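Local coordinates for protein chitinase (Paenibacillus sp. FPU-7, PDB 5GZT) that probably hydrolyses internal beta-1,4 linkages between N-acetylglucosamine units in chitin and chitodextrins, as expected of a glycoside hydrolase of family 18, at residues B[200-212]-B[222-234]. Numbering follows the deposited sequence.
Sequences KFNAYGWDNNATI and TTYTYEKNSAQFA
I212 and Y224 exchange two backbone hydrogen bonds, I212 N to Y224 O and Y224 N to I212 O, both 2.6 Å. Two residues further along, past the non-hydrogen-bonded pair T211 and T225, Y226 N donates to A210 O. On one face of this pairing lies close apolar packing: the CD1 end of I212 meets F233 at CE2 and CZ, 3.7 Å from each, and the edges of F233 and F201 approach one another. F242 of strand 239-243 packs against buried I212 and F233, and its ring meets that of partly exposed Y224. This is consistent with two beta layers packed face to face, as in a beta-sandwich: hairpin 210-215/221-225 in one, strands 197-203 and 233-235 in the other. T225 is the N-cap of a weakly bonded helical turn at 226-229, its OG1 accepting from K228 N. Beyond it Y226, with CG anti to the backbone N (chi1 -158°), turns a ring face to the W206 edge in an offset edge-to-face pair, planes at 72°, with S230 CB 3.5 Å above the Y226 ring. A serine in place of Y226 would probably leave the W206 edge without its aromatic partner and open a gap beside N208. The solvent side, with exposed N208 and E227, lacks hydrogen bonds across the contact: N208 ND2 comes within 3.5 Å of Y226 CE1, planes 63° apart, E227 OE2 approaches N209 CB, and N209 OD1 binds A260 N.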
# COMPACT_ATOMS: atom_id res chain seq x y z
N LYS B 200 1.66 -25.17 0.37
CA LYS B 200 1.63 -26.50 0.93
C LYS B 200 0.36 -27.23 0.55
O LYS B 200 -0.76 -26.69 0.71
CB LYS B 200 1.72 -26.49 2.45
CG LYS B 200 3.08 -26.08 3.01
CD LYS B 200 3.28 -26.51 4.46
CE LYS B 200 2.12 -26.03 5.34
NZ LYS B 200 2.30 -26.27 6.80
N PHE B 201 0.56 -28.48 0.10
CA PHE B 201 -0.52 -29.41 -0.28
C PHE B 201 -0.14 -30.87 -0.00
O PHE B 201 1.05 -31.26 -0.09
CB PHE B 201 -0.94 -29.22 -1.75
CG PHE B 201 0.21 -29.26 -2.75
CD1 PHE B 201 1.05 -28.17 -2.94
CD2 PHE B 201 0.40 -30.37 -3.58
CE1 PHE B 201 2.09 -28.19 -3.90
CE2 PHE B 201 1.43 -30.39 -4.53
CZ PHE B 201 2.28 -29.31 -4.69
N ASN B 202 -1.15 -31.66 0.38
CA ASN B 202 -1.06 -33.14 0.43
C ASN B 202 -1.37 -33.71 -0.97
O ASN B 202 -2.47 -33.50 -1.49
CB ASN B 202 -2.03 -33.73 1.47
CG ASN B 202 -1.57 -33.50 2.92
OD1 ASN B 202 -0.38 -33.69 3.27
ND2 ASN B 202 -2.51 -33.12 3.77
N ALA B 203 -0.37 -34.38 -1.58
CA ALA B 203 -0.52 -35.02 -2.91
C ALA B 203 -0.56 -36.55 -2.77
O ALA B 203 0.48 -37.21 -2.69
CB ALA B 203 0.60 -34.60 -3.86
N TYR B 204 -1.78 -37.09 -2.74
CA TYR B 204 -1.99 -38.53 -2.79
C TYR B 204 -1.61 -39.01 -4.20
O TYR B 204 -1.81 -38.29 -5.20
CB TYR B 204 -3.43 -38.89 -2.43
CG TYR B 204 -3.93 -38.30 -1.11
CD1 TYR B 204 -3.15 -38.36 0.06
CD2 TYR B 204 -5.19 -37.68 -1.03
CE1 TYR B 204 -3.61 -37.82 1.25
CE2 TYR B 204 -5.65 -37.15 0.15
CZ TYR B 204 -4.86 -37.22 1.29
OH TYR B 204 -5.31 -36.69 2.47
N GLY B 205 -1.02 -40.20 -4.26
CA GLY B 205 -0.46 -40.73 -5.50
C GLY B 205 0.73 -39.93 -5.98
O GLY B 205 0.86 -39.65 -7.19
N TRP B 206 1.60 -39.56 -5.04
CA TRP B 206 2.80 -38.81 -5.38
C TRP B 206 3.59 -39.65 -6.38
O TRP B 206 4.10 -40.71 -6.01
CB TRP B 206 3.66 -38.48 -4.14
CG TRP B 206 4.92 -37.70 -4.51
CD1 TRP B 206 6.23 -38.05 -4.28
CD2 TRP B 206 4.96 -36.45 -5.22
NE1 TRP B 206 7.07 -37.10 -4.80
CE2 TRP B 206 6.32 -36.10 -5.36
CE3 TRP B 206 3.98 -35.58 -5.72
CZ2 TRP B 206 6.73 -34.93 -6.00
CZ3 TRP B 206 4.38 -34.42 -6.36
CH2 TRP B 206 5.75 -34.10 -6.50
N ASP B 207 3.63 -39.22 -7.64
CA ASP B 207 4.47 -39.89 -8.64
C ASP B 207 5.53 -38.93 -9.13
O ASP B 207 5.78 -38.80 -10.35
CB ASP B 207 3.62 -40.49 -9.78
CG ASP B 207 4.43 -41.38 -10.78
OD1 ASP B 207 5.44 -42.01 -10.38
OD2 ASP B 207 4.04 -41.42 -11.97
N ASN B 208 6.18 -38.27 -8.16
CA ASN B 208 7.35 -37.49 -8.46
C ASN B 208 7.11 -36.53 -9.66
O ASN B 208 7.95 -36.37 -10.56
CB ASN B 208 8.50 -38.46 -8.73
CG ASN B 208 9.86 -37.81 -8.59
OD1 ASN B 208 10.49 -37.47 -9.59
ND2 ASN B 208 10.30 -37.62 -7.34
N ASN B 209 5.92 -35.92 -9.68
CA ASN B 209 5.60 -34.88 -10.64
C ASN B 209 4.39 -34.09 -10.17
O ASN B 209 3.50 -34.60 -9.44
CB ASN B 209 5.35 -35.43 -12.05
CG ASN B 209 3.89 -35.75 -12.30
OD1 ASN B 209 3.26 -36.50 -11.53
ND2 ASN B 209 3.32 -35.16 -13.34
N ALA B 210 4.39 -32.83 -10.61
CA ALA B 210 3.31 -31.88 -10.38
C ALA B 210 3.64 -30.59 -11.09
O ALA B 210 4.83 -30.28 -11.39
CB ALA B 210 3.07 -31.62 -8.90
N THR B 211 2.57 -29.85 -11.36
CA THR B 211 2.64 -28.64 -12.18
C THR B 211 1.79 -27.49 -11.49
O THR B 211 0.59 -27.68 -11.11
CB THR B 211 2.35 -28.98 -13.69
OG1 THR B 211 1.57 -27.95 -14.31
CG2 THR B 211 1.64 -30.37 -13.86
N ILE B 212 2.45 -26.35 -11.27
CA ILE B 212 1.84 -25.20 -10.57
C ILE B 212 1.88 -24.03 -11.50
O ILE B 212 2.97 -23.75 -12.06
CB ILE B 212 2.61 -24.85 -9.28
CG1 ILE B 212 2.39 -25.93 -8.22
CG2 ILE B 212 2.15 -23.50 -8.71
CD1 ILE B 212 3.41 -25.91 -7.11
N THR B 222 2.54 -17.87 -14.85
CA THR B 222 3.87 -18.45 -14.68
C THR B 222 3.76 -19.90 -14.23
O THR B 222 2.88 -20.22 -13.43
CB THR B 222 4.67 -17.55 -13.73
OG1 THR B 222 5.75 -16.95 -14.44
CG2 THR B 222 5.20 -18.27 -12.54
N THR B 223 4.62 -20.77 -14.76
CA THR B 223 4.47 -22.23 -14.54
C THR B 223 5.71 -22.84 -13.90
O THR B 223 6.86 -22.44 -14.19
CB THR B 223 4.06 -23.01 -15.82
OG1 THR B 223 3.13 -22.26 -16.60
CG2 THR B 223 3.40 -24.33 -15.42
N TYR B 224 5.44 -23.77 -12.99
CA TYR B 224 6.46 -24.49 -12.27
C TYR B 224 6.12 -26.00 -12.26
O TYR B 224 4.96 -26.37 -11.99
CB TYR B 224 6.62 -23.91 -10.85
CG TYR B 224 7.14 -22.47 -10.83
CD1 TYR B 224 8.51 -22.16 -11.00
CD2 TYR B 224 6.25 -21.40 -10.66
CE1 TYR B 224 8.97 -20.85 -11.00
CE2 TYR B 224 6.71 -20.10 -10.64
CZ TYR B 224 8.05 -19.81 -10.82
OH TYR B 224 8.45 -18.50 -10.79
N THR B 225 7.12 -26.84 -12.55
CA THR B 225 6.95 -28.31 -12.56
C THR B 225 7.99 -29.00 -11.69
O THR B 225 9.12 -28.50 -11.60
CB THR B 225 7.07 -28.88 -14.00
OG1 THR B 225 8.34 -28.51 -14.58
CG2 THR B 225 5.88 -28.40 -14.87
N TYR B 226 7.64 -30.14 -11.07
CA TYR B 226 8.67 -30.98 -10.42
C TYR B 226 9.81 -31.38 -11.38
O TYR B 226 10.95 -31.55 -10.96
CB TYR B 226 8.09 -32.25 -9.79
CG TYR B 226 8.98 -32.84 -8.69
CD1 TYR B 226 10.06 -33.69 -9.00
CD2 TYR B 226 8.74 -32.56 -7.35
CE1 TYR B 226 10.87 -34.23 -7.99
CE2 TYR B 226 9.55 -33.09 -6.34
CZ TYR B 226 10.61 -33.93 -6.66
OH TYR B 226 11.38 -34.44 -5.65
N GLU B 227 9.48 -31.49 -12.68
CA GLU B 227 10.47 -31.79 -13.73
C GLU B 227 11.56 -30.71 -13.85
O GLU B 227 12.73 -30.97 -13.54
CB GLU B 227 9.77 -32.05 -15.09
CG GLU B 227 9.12 -33.44 -15.26
CD GLU B 227 8.02 -33.79 -14.24
OE1 GLU B 227 7.33 -32.87 -13.71
OE2 GLU B 227 7.85 -34.99 -13.97
N LYS B 228 11.19 -29.50 -14.28
CA LYS B 228 12.17 -28.39 -14.40
C LYS B 228 12.64 -27.81 -13.05
O LYS B 228 13.78 -27.31 -12.97
CB LYS B 228 11.63 -27.24 -15.28
CG LYS B 228 12.23 -27.13 -16.69
CD LYS B 228 11.15 -27.11 -17.75
CE LYS B 228 10.53 -28.49 -17.87
NZ LYS B 228 9.24 -28.44 -18.59
N ASN B 229 11.79 -27.88 -12.02
CA ASN B 229 11.90 -26.99 -10.86
C ASN B 229 11.85 -27.67 -9.51
O ASN B 229 11.46 -27.03 -8.54
CB ASN B 229 10.76 -25.94 -10.88
CG ASN B 229 10.57 -25.28 -12.24
OD1 ASN B 229 9.56 -25.49 -12.93
ND2 ASN B 229 11.54 -24.46 -12.63
N SER B 230 12.27 -28.94 -9.39
CA SER B 230 12.21 -29.62 -8.07
C SER B 230 13.10 -28.95 -7.00
O SER B 230 12.91 -29.22 -5.80
CB SER B 230 12.55 -31.12 -8.17
OG SER B 230 13.86 -31.32 -8.68
N ALA B 231 14.06 -28.11 -7.43
CA ALA B 231 14.74 -27.10 -6.56
C ALA B 231 13.76 -26.24 -5.70
O ALA B 231 14.07 -25.90 -4.56
CB ALA B 231 15.67 -26.19 -7.39
N GLN B 232 12.59 -25.92 -6.26
CA GLN B 232 11.57 -25.12 -5.59
C GLN B 232 10.56 -26.00 -4.85
O GLN B 232 9.60 -25.49 -4.29
CB GLN B 232 10.88 -24.18 -6.60
CG GLN B 232 11.87 -23.26 -7.31
CD GLN B 232 11.24 -22.13 -8.11
OE1 GLN B 232 11.68 -21.81 -9.21
NE2 GLN B 232 10.24 -21.49 -7.54
N PHE B 233 10.79 -27.32 -4.83
CA PHE B 233 9.85 -28.25 -4.15
C PHE B 233 10.54 -29.05 -3.10
O PHE B 233 11.73 -29.32 -3.21
CB PHE B 233 9.31 -29.28 -5.10
CG PHE B 233 8.29 -28.79 -6.05
CD1 PHE B 233 8.68 -28.19 -7.25
CD2 PHE B 233 6.92 -29.02 -5.79
CE1 PHE B 233 7.71 -27.76 -8.17
CE2 PHE B 233 5.95 -28.60 -6.70
CZ PHE B 233 6.34 -27.98 -7.89
N ALA B 234 9.75 -29.49 -2.12
CA ALA B 234 10.21 -30.36 -1.03
C ALA B 234 9.08 -31.32 -0.72
O ALA B 234 7.98 -30.87 -0.39
CB ALA B 234 10.56 -29.56 0.20